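Local coordinates for coat protein (Sulfolobus turreted icosahedral virus, PDB 2BBD) that forms, as the major capsid protein, the icosahedral shell of an archaeal virus, its fold pointing to shared ancestry with eukaryotic and bacterial viruses, at residues P52-F56 against G224-T228; I84-Y88 against A269-I273; L215-N220 against N301-Y306. The contacts are given in a common frame with arbitrary orientation. Numbering follows the deposited sequence.

Interaction 1. Residues P52-F56 against G224-T228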
loop_
_atom_site.group_PDB
_atom_site.type_symbol
_atom_site.label_atom_id
_atom_site.label_comp_id
_atom_site.label_asym_id
_atom_site.label_seq_id
_atom_site.Cartn_x
_atom_site.Cartn_y
_atom_site.Cartn_z
ATOM N N PRO A 52 0.456 1.427 22.025
ATOM C CA PRO A 52 1.744 1.160 21.378
ATOM C C PRO A 52 2.234 2.217 20.400
ATOM O O PRO A 52 1.500 3.116 20.005
ATOM C CB PRO A 52 1.526 -0.199 20.706
ATOM C CG PRO A 52 0.074 -0.229 20.449
ATOM C CD PRO A 52 -0.533 0.390 21.678
ATOM N N SER A 53 3.500 2.104 20.024
ATOM C CA SER A 53 4.101 3.035 19.088
ATOM C C SER A 53 3.694 2.622 17.678
ATOM O O SER A 53 2.933 1.673 17.494
ATOM C CB SER A 53 5.622 2.960 19.200
ATOM O OG SER A 53 6.058 1.681 18.762
ATOM N N ALA A 54 4.206 3.348 16.691
ATOM C CA ALA A 54 3.946 3.035 15.298
ATOM C C ALA A 54 4.429 1.592 15.105
ATOM O O ALA A 54 5.349 1.144 15.790
ATOM C CB ALA A 54 4.736 3.985 14.412
ATOM N N PRO A 55 3.857 0.858 14.141
ATOM C CA PRO A 55 2.807 1.222 13.190
ATOM C C PRO A 55 1.356 1.283 13.692
ATOM O O PRO A 55 0.428 1.308 12.881
ATOM C CB PRO A 55 3.003 0.197 12.073
ATOM C CG PRO A 55 3.343 -1.025 12.839
ATOM C CD PRO A 55 4.326 -0.517 13.891
ATOM N N PHE A 56 1.144 1.289 15.005
ATOM C CA PHE A 56 -0.219 1.432 15.505
ATOM C C PHE A 56 -0.591 2.866 15.125
ATOM O O PHE A 56 0.260 3.759 15.143
ATOM C CB PHE A 56 -0.268 1.252 17.030
ATOM C CG PHE A 56 -1.553 1.742 17.665
ATOM C CD1 PHE A 56 -1.720 3.089 17.983
ATOM C CD2 PHE A 56 -2.613 0.868 17.902
ATOM C CE1 PHE A 56 -2.922 3.562 18.526
ATOM C CE2 PHE A 56 -3.817 1.332 18.443
ATOM C CZ PHE A 56 -3.972 2.683 18.754
ATOM N N GLY A 224 11.229 -1.945 16.910
ATOM C CA GLY A 224 10.200 -2.008 15.882
ATOM C C GLY A 224 10.519 -1.143 14.673
ATOM O O GLY A 224 11.651 -1.140 14.174
ATOM N N ILE A 225 9.525 -0.394 14.207
ATOM C CA ILE A 225 9.702 0.472 13.046
ATOM C C ILE A 225 10.329 1.825 13.419
ATOM O O ILE A 225 10.691 2.609 12.547
ATOM C CB ILE A 225 8.342 0.705 12.335
ATOM C CG1 ILE A 225 8.566 1.171 10.895
ATOM C CG2 ILE A 225 7.528 1.747 13.102
ATOM C CD1 ILE A 225 7.296 1.139 10.048
ATOM N N ASN A 226 10.444 2.103 14.713
ATOM C CA ASN A 226 11.040 3.365 15.153
ATOM C C ASN A 226 12.524 3.155 15.405
ATOM O O ASN A 226 12.965 3.088 16.547
ATOM C CB ASN A 226 10.360 3.867 16.426
ATOM C CG ASN A 226 8.895 4.155 16.212
ATOM O OD1 ASN A 226 8.529 4.946 15.341
ATOM N ND2 ASN A 226 8.045 3.504 16.992
ATOM N N ASN A 227 13.280 3.048 14.320
ATOM C CA ASN A 227 14.716 2.821 14.389
ATOM C C ASN A 227 15.363 3.615 13.262
ATOM O O ASN A 227 14.676 4.153 12.400
ATOM C CB ASN A 227 15.003 1.336 14.185
ATOM C CG ASN A 227 14.702 0.879 12.757
ATOM O OD1 ASN A 227 15.447 1.186 11.821
ATOM N ND2 ASN A 227 13.595 0.162 12.584
ATOM N N THR A 228 16.689 3.677 13.268
ATOM C CA THR A 228 17.419 4.385 12.234
ATOM C C THR A 228 18.483 3.448 11.691
ATOM O O THR A 228 19.627 3.850 11.486
ATOM C CB THR A 228 18.099 5.657 12.790
ATOM O OG1 THR A 228 18.784 5.343 14.009
ATOM C CG2 THR A 228 17.070 6.746 13.054
HETATM O O HOH W 1 7.268 -0.675 15.748
#
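The apolar part of this small surface contact centres on Ile225. Its branched side chain fits between a short residue and a rigid ring, with CG2 4.0 Å from Pro55 CD. The short methyl of Ala54 allows close approach: Ile225 CG2 lies 3.8 Å from Ala54 CB and 3.5 Å from Ala54 O.

The polar part runs through solvent. No direct hydrogen bond joins 52-56 to 224-228; instead water 1 donates to Ala54 O at 2.6 Å and accepts from Ile225 N at 2.7 Å, satisfying two backbone groups. Beside it, Ser53 OG and Asn226 ND2 approach to 3.2 Å, but at an angle too poor for a bond.

Each loop also holds its own shape. A cis peptide before Pro55 and the Phe56 N to Ser53 O bond (3.1 Å) make a type VIa turn, for which proline is the natural residue. Across from it, Gly224 accepts a positive phi, Asn226 centres an inverse gamma turn, and Asn227 ND2 donates to Gly224 O at 2.8 Å.

By strand order these are the D-E loops, so the contact joins the two rolls of a double jelly-roll capsid protein.

Interaction 2. Residues I84-Y88 against A269-I273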
loop_
_atom_site.group_PDB
_atom_site.type_symbol
_atom_site.label_atom_id
_atom_site.label_comp_id
_atom_site.label_asym_id
_atom_site.label_seq_id
_atom_site.Cartn_x
_atom_site.Cartn_y
_atom_site.Cartn_z
ATOM N N ILE A 84 1.229 3.481 5.948
ATOM C CA ILE A 84 2.394 4.340 5.817
ATOM C C ILE A 84 2.330 5.026 4.445
ATOM O O ILE A 84 2.689 6.196 4.312
ATOM C CB ILE A 84 3.702 3.523 6.000
ATOM C CG1 ILE A 84 3.802 3.056 7.456
ATOM C CG2 ILE A 84 4.926 4.372 5.648
ATOM C CD1 ILE A 84 4.856 1.996 7.708
ATOM N N LEU A 85 1.841 4.314 3.432
ATOM C CA LEU A 85 1.718 4.912 2.109
ATOM C C LEU A 85 0.712 6.065 2.194
ATOM O O LEU A 85 0.901 7.114 1.578
ATOM C CB LEU A 85 1.245 3.879 1.076
ATOM C CG LEU A 85 1.170 4.383 -0.375
ATOM C CD1 LEU A 85 2.569 4.749 -0.860
ATOM C CD2 LEU A 85 0.564 3.312 -1.279
HETATM N N MSE A 86 -0.353 5.880 2.970
HETATM C CA MSE A 86 -1.354 6.933 3.123
HETATM C C MSE A 86 -0.728 8.161 3.791
HETATM O O MSE A 86 -0.979 9.300 3.405
HETATM C CB MSE A 86 -2.532 6.440 3.972
HETATM C CG MSE A 86 -3.338 5.318 3.347
HETATM SE SE MSE A 86 -4.036 5.814 1.600
HETATM C CE MSE A 86 -2.912 4.664 0.516
ATOM N N TYR A 87 0.079 7.913 4.811
ATOM C CA TYR A 87 0.746 8.982 5.539
ATOM C C TYR A 87 1.507 9.884 4.566
ATOM O O TYR A 87 1.356 11.099 4.585
ATOM C CB TYR A 87 1.716 8.375 6.559
ATOM C CG TYR A 87 2.665 9.361 7.201
ATOM C CD1 TYR A 87 2.311 10.061 8.356
ATOM C CD2 TYR A 87 3.936 9.573 6.662
ATOM C CE1 TYR A 87 3.212 10.946 8.965
ATOM C CE2 TYR A 87 4.835 10.456 7.253
ATOM C CZ TYR A 87 4.475 11.132 8.399
ATOM O OH TYR A 87 5.387 11.973 8.975
ATOM N N TYR A 88 2.324 9.278 3.716
ATOM C CA TYR A 88 3.113 10.039 2.755
ATOM C C TYR A 88 2.294 10.748 1.673
ATOM O O TYR A 88 2.518 11.929 1.388
ATOM C CB TYR A 88 4.148 9.122 2.092
ATOM C CG TYR A 88 5.361 8.851 2.958
ATOM C CD1 TYR A 88 6.312 9.842 3.176
ATOM C CD2 TYR A 88 5.555 7.609 3.561
ATOM C CE1 TYR A 88 7.434 9.609 3.973
ATOM C CE2 TYR A 88 6.676 7.361 4.365
ATOM C CZ TYR A 88 7.614 8.371 4.566
ATOM O OH TYR A 88 8.733 8.155 5.345
ATOM N N ALA A 269 12.931 4.683 9.754
ATOM C CA ALA A 269 13.142 3.449 8.996
ATOM C C ALA A 269 12.237 3.252 7.795
ATOM O O ALA A 269 12.105 2.132 7.292
ATOM C CB ALA A 269 13.030 2.241 9.933
ATOM N N SER A 270 11.628 4.336 7.320
ATOM C CA SER A 270 10.726 4.255 6.176
ATOM C C SER A 270 11.089 5.275 5.103
ATOM O O SER A 270 11.444 6.409 5.417
ATOM C CB SER A 270 9.285 4.517 6.624
ATOM O OG SER A 270 9.130 5.861 7.059
ATOM N N ALA A 271 10.984 4.865 3.842
ATOM C CA ALA A 271 11.268 5.758 2.722
ATOM C C ALA A 271 10.588 5.293 1.433
ATOM O O ALA A 271 10.301 4.109 1.248
ATOM C CB ALA A 271 12.789 5.883 2.510
ATOM N N ILE A 272 10.317 6.244 0.546
ATOM C CA ILE A 272 9.694 5.937 -0.730
ATOM C C ILE A 272 10.616 6.258 -1.901
ATOM O O ILE A 272 11.260 7.309 -1.936
ATOM C CB ILE A 272 8.395 6.723 -0.921
ATOM C CG1 ILE A 272 7.331 6.222 0.072
ATOM C CG2 ILE A 272 7.927 6.585 -2.361
ATOM C CD1 ILE A 272 6.052 7.038 0.083
ATOM N N ILE A 273 10.675 5.336 -2.854
ATOM C CA ILE A 273 11.480 5.515 -4.053
ATOM C C ILE A 273 10.566 5.767 -5.236
ATOM O O ILE A 273 9.905 4.844 -5.715
ATOM C CB ILE A 273 12.317 4.259 -4.412
ATOM C CG1 ILE A 273 13.378 3.995 -3.349
ATOM C CG2 ILE A 273 12.946 4.435 -5.786
ATOM C CD1 ILE A 273 12.838 3.299 -2.125
#
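This is a buried helix-on-sheet contact: helix 79-89 lies against the start of strand 270-284, the segment axes 10.1 Å apart at closest and inclined at 70°. Tyr88 contributes most from the helix. Its CB sits 3.5 Å from Ile272 CD1, and Ile272 CG1 covers one face of its ring, while the hydroxyl reaches along the strand to Ser270. There Tyr88 OH and Ser270 OG share a hydrogen bond of 2.9 Å in which either may donate. Tyrosine suits the place because it combines an apolar ring for the interior with a polar tip; the same OH also bonds Tyr266 N, and small Ser270 brings a hydroxyl without bulk.

In the double jelly roll, the helix follows strand F of the first roll, and the strand is G of the second, so the contact crosses between the two barrels. One turn before Tyr88, Ile84 CG2 touches Ser270 CB at 4.5 Å, and Leu85 CD1 meets Ile272 CD1 at 4.3 Å; these looser contacts of branched aliphatic chains add to the apolar packing around Tyr88 and Ile272. Ala271 points the other way, its small methyl touching Trp250 and Leu253 of helix 250-261.

Interaction 3. Residues L215-N220 against N301-Y306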
loop_
_atom_site.group_PDB
_atom_site.type_symbol
_atom_site.label_atom_id
_atom_site.label_comp_id
_atom_site.label_asym_id
_atom_site.label_seq_id
_atom_site.Cartn_x
_atom_site.Cartn_y
_atom_site.Cartn_z
ATOM N N LEU A 215 7.685 1.650 -1.493
ATOM C CA LEU A 215 7.728 2.052 -0.098
ATOM C C LEU A 215 8.521 0.984 0.627
ATOM O O LEU A 215 8.203 -0.200 0.548
ATOM C CB LEU A 215 6.328 2.134 0.516
ATOM C CG LEU A 215 6.344 2.139 2.058
ATOM C CD1 LEU A 215 7.133 3.350 2.576
ATOM C CD2 LEU A 215 4.911 2.154 2.597
ATOM N N VAL A 216 9.569 1.404 1.320
ATOM C CA VAL A 216 10.388 0.466 2.056
ATOM C C VAL A 216 10.461 0.864 3.512
ATOM O O VAL A 216 10.710 2.026 3.829
ATOM C CB VAL A 216 11.839 0.423 1.524
ATOM C CG1 VAL A 216 12.652 -0.597 2.335
ATOM C CG2 VAL A 216 11.846 0.089 0.034
ATOM N N TYR A 217 10.221 -0.096 4.396
ATOM C CA TYR A 217 10.343 0.164 5.818
ATOM C C TYR A 217 11.001 -1.042 6.452
ATOM O O TYR A 217 10.867 -2.163 5.969
ATOM C CB TYR A 217 9.003 0.493 6.485
ATOM C CG TYR A 217 7.926 -0.553 6.365
ATOM C CD1 TYR A 217 7.154 -0.653 5.211
ATOM C CD2 TYR A 217 7.636 -1.402 7.430
ATOM C CE1 TYR A 217 6.107 -1.569 5.121
ATOM C CE2 TYR A 217 6.588 -2.330 7.352
ATOM C CZ TYR A 217 5.825 -2.404 6.193
ATOM O OH TYR A 217 4.776 -3.299 6.107
ATOM N N VAL A 218 11.736 -0.791 7.527
ATOM C CA VAL A 218 12.485 -1.832 8.205
ATOM C C VAL A 218 12.102 -1.993 9.675
ATOM O O VAL A 218 11.894 -1.018 10.386
ATOM C CB VAL A 218 13.996 -1.525 8.073
ATOM C CG1 VAL A 218 14.807 -2.634 8.656
ATOM C CG2 VAL A 218 14.342 -1.331 6.600
ATOM N N ILE A 219 12.018 -3.238 10.124
ATOM C CA ILE A 219 11.646 -3.517 11.502
ATOM C C ILE A 219 12.804 -4.076 12.322
ATOM O O ILE A 219 13.435 -5.071 11.948
ATOM C CB ILE A 219 10.484 -4.543 11.575
ATOM C CG1 ILE A 219 9.262 -4.028 10.811
ATOM C CG2 ILE A 219 10.131 -4.817 13.032
ATOM C CD1 ILE A 219 8.683 -2.724 11.326
ATOM N N ASN A 220 13.062 -3.427 13.450
ATOM C CA ASN A 220 14.114 -3.827 14.383
ATOM C C ASN A 220 13.394 -4.624 15.483
ATOM O O ASN A 220 12.351 -4.192 15.979
ATOM C CB ASN A 220 14.782 -2.561 14.946
ATOM C CG ASN A 220 15.841 -2.854 15.993
ATOM O OD1 ASN A 220 15.537 -3.309 17.098
ATOM N ND2 ASN A 220 17.097 -2.572 15.655
ATOM N N ASN A 301 21.504 -2.817 11.845
ATOM C CA ASN A 301 21.156 -4.027 12.597
ATOM C C ASN A 301 20.499 -5.042 11.657
ATOM O O ASN A 301 19.997 -4.679 10.592
ATOM C CB ASN A 301 20.167 -3.695 13.734
ATOM C CG ASN A 301 20.819 -2.937 14.905
ATOM O OD1 ASN A 301 21.734 -3.442 15.542
ATOM N ND2 ASN A 301 20.331 -1.726 15.189
ATOM N N GLN A 302 20.505 -6.315 12.042
ATOM C CA GLN A 302 19.866 -7.324 11.209
ATOM C C GLN A 302 18.371 -7.149 11.437
ATOM O O GLN A 302 17.878 -7.344 12.549
ATOM C CB GLN A 302 20.294 -8.732 11.618
ATOM C CG GLN A 302 19.673 -9.818 10.742
ATOM C CD GLN A 302 20.258 -11.192 11.003
ATOM O OE1 GLN A 302 21.475 -11.373 10.982
ATOM N NE2 GLN A 302 19.393 -12.170 11.244
ATOM N N ASP A 303 17.654 -6.764 10.387
ATOM C CA ASP A 303 16.220 -6.534 10.503
ATOM C C ASP A 303 15.418 -7.235 9.424
ATOM O O ASP A 303 15.965 -7.855 8.512
ATOM C CB ASP A 303 15.882 -5.041 10.391
ATOM C CG ASP A 303 16.708 -4.166 11.315
ATOM O OD1 ASP A 303 16.935 -4.559 12.476
ATOM O OD2 ASP A 303 17.108 -3.069 10.872
ATOM N N ASN A 304 14.102 -7.108 9.537
ATOM C CA ASN A 304 13.218 -7.665 8.540
ATOM C C ASN A 304 12.806 -6.467 7.690
ATOM O O ASN A 304 12.517 -5.390 8.216
ATOM C CB ASN A 304 12.029 -8.345 9.212
ATOM C CG ASN A 304 12.431 -9.635 9.912
ATOM O OD1 ASN A 304 13.321 -10.350 9.449
ATOM N ND2 ASN A 304 11.775 -9.941 11.023
ATOM N N VAL A 305 12.826 -6.652 6.376
ATOM C CA VAL A 305 12.499 -5.591 5.440
ATOM C C VAL A 305 11.167 -5.801 4.724
ATOM O O VAL A 305 10.832 -6.912 4.314
ATOM C CB VAL A 305 13.611 -5.459 4.371
ATOM C CG1 VAL A 305 13.332 -4.261 3.461
ATOM C CG2 VAL A 305 14.985 -5.343 5.062
ATOM N N TYR A 306 10.430 -4.713 4.554
ATOM C CA TYR A 306 9.144 -4.762 3.880
ATOM C C TYR A 306 9.091 -3.794 2.724
ATOM O O TYR A 306 9.368 -2.607 2.878
ATOM C CB TYR A 306 8.037 -4.461 4.877
ATOM C CG TYR A 306 7.983 -5.515 5.942
ATOM C CD1 TYR A 306 7.350 -6.735 5.706
ATOM C CD2 TYR A 306 8.633 -5.328 7.158
ATOM C CE1 TYR A 306 7.370 -7.737 6.654
ATOM C CE2 TYR A 306 8.665 -6.320 8.108
ATOM C CZ TYR A 306 8.033 -7.526 7.857
ATOM O OH TYR A 306 8.084 -8.521 8.804
#
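Strands 210-219 and 303-313 run antiparallel here, their short axes 4.8 Å apart at closest, with complete backbone pairing over two hydrogen-bonded pairs. Tyr217 N gives to Tyr306 O at 3.1 Å and Tyr306 N to Tyr217 O at 2.9 Å; Ile219 N gives to Asn304 O at 2.9 Å and Asn304 N to Ile219 O at 3.2 Å. Between them, Val218 and Val305 form a non-hydrogen-bonded pair, whose backbone groups turn outward: Val218 N bonds Ala269 O, Val218 O takes Asn227 ND2, and Val305 is backbone-bonded to Thr190. Val216 CA to Tyr306 O (3.3 Å) and Val218 CA to Asn304 O (3.6 Å) add CA-H...O contacts.

The face bearing Tyr217, Ile219, Asn304 and Tyr306 mixes two aromatic rings with an aliphatic and an amide side chain. The tyrosine rings, inclined at 22° with centroids 5.2 Å apart, barely overlap; instead Tyr306 CB lies over the Tyr217 ring, 3.5 Å from its centroid, as a CH-pi contact. Ile219 CG1 meets the Tyr306 ring edge at CE2, 3.6 Å. On the other face, compact beta-branched Val218 and Val305 pack, CG2 to CG2 4.3 Å.

Several polar side-chain groups find partners beyond the pair. Tyr217 OH bonds Glu187, Asn304 OD1 bonds Asn192 N, Asn220 OD1 accepts from Thr222 N, and the ND2 atoms of Asn220 and Asn301 each bond Asp229. Asp303 instead brings its carboxylate near that of Asp229, a like charge. The chemistry implies a division: backbone bonds and apolar packing join these second-roll strands, while side-chain hydrogen bonds tie them to their surroundings.

Overall arrangement
From the N terminus the chain passes 52-56 and then helical 84-88, both in the first jelly roll. In the second it meets 215-220, 224-228, 269-273 and 301-306 in turn. Interaction 1 closes a loop at 224-228, interaction 2 one at 269-273 and interaction 3 a shorter one at 301-306; each crosses the other two. Interactions 1 and 2 join the two rolls, whereas interaction 3 lies within the second. Strand 210-219 links them: Val216 and Val218 pair with 269-273, and Asn227 ND2 probably bonds Val218 O. Ile225 packs on Ile84, Tyr217 and Ile219, bringing all three contacts together.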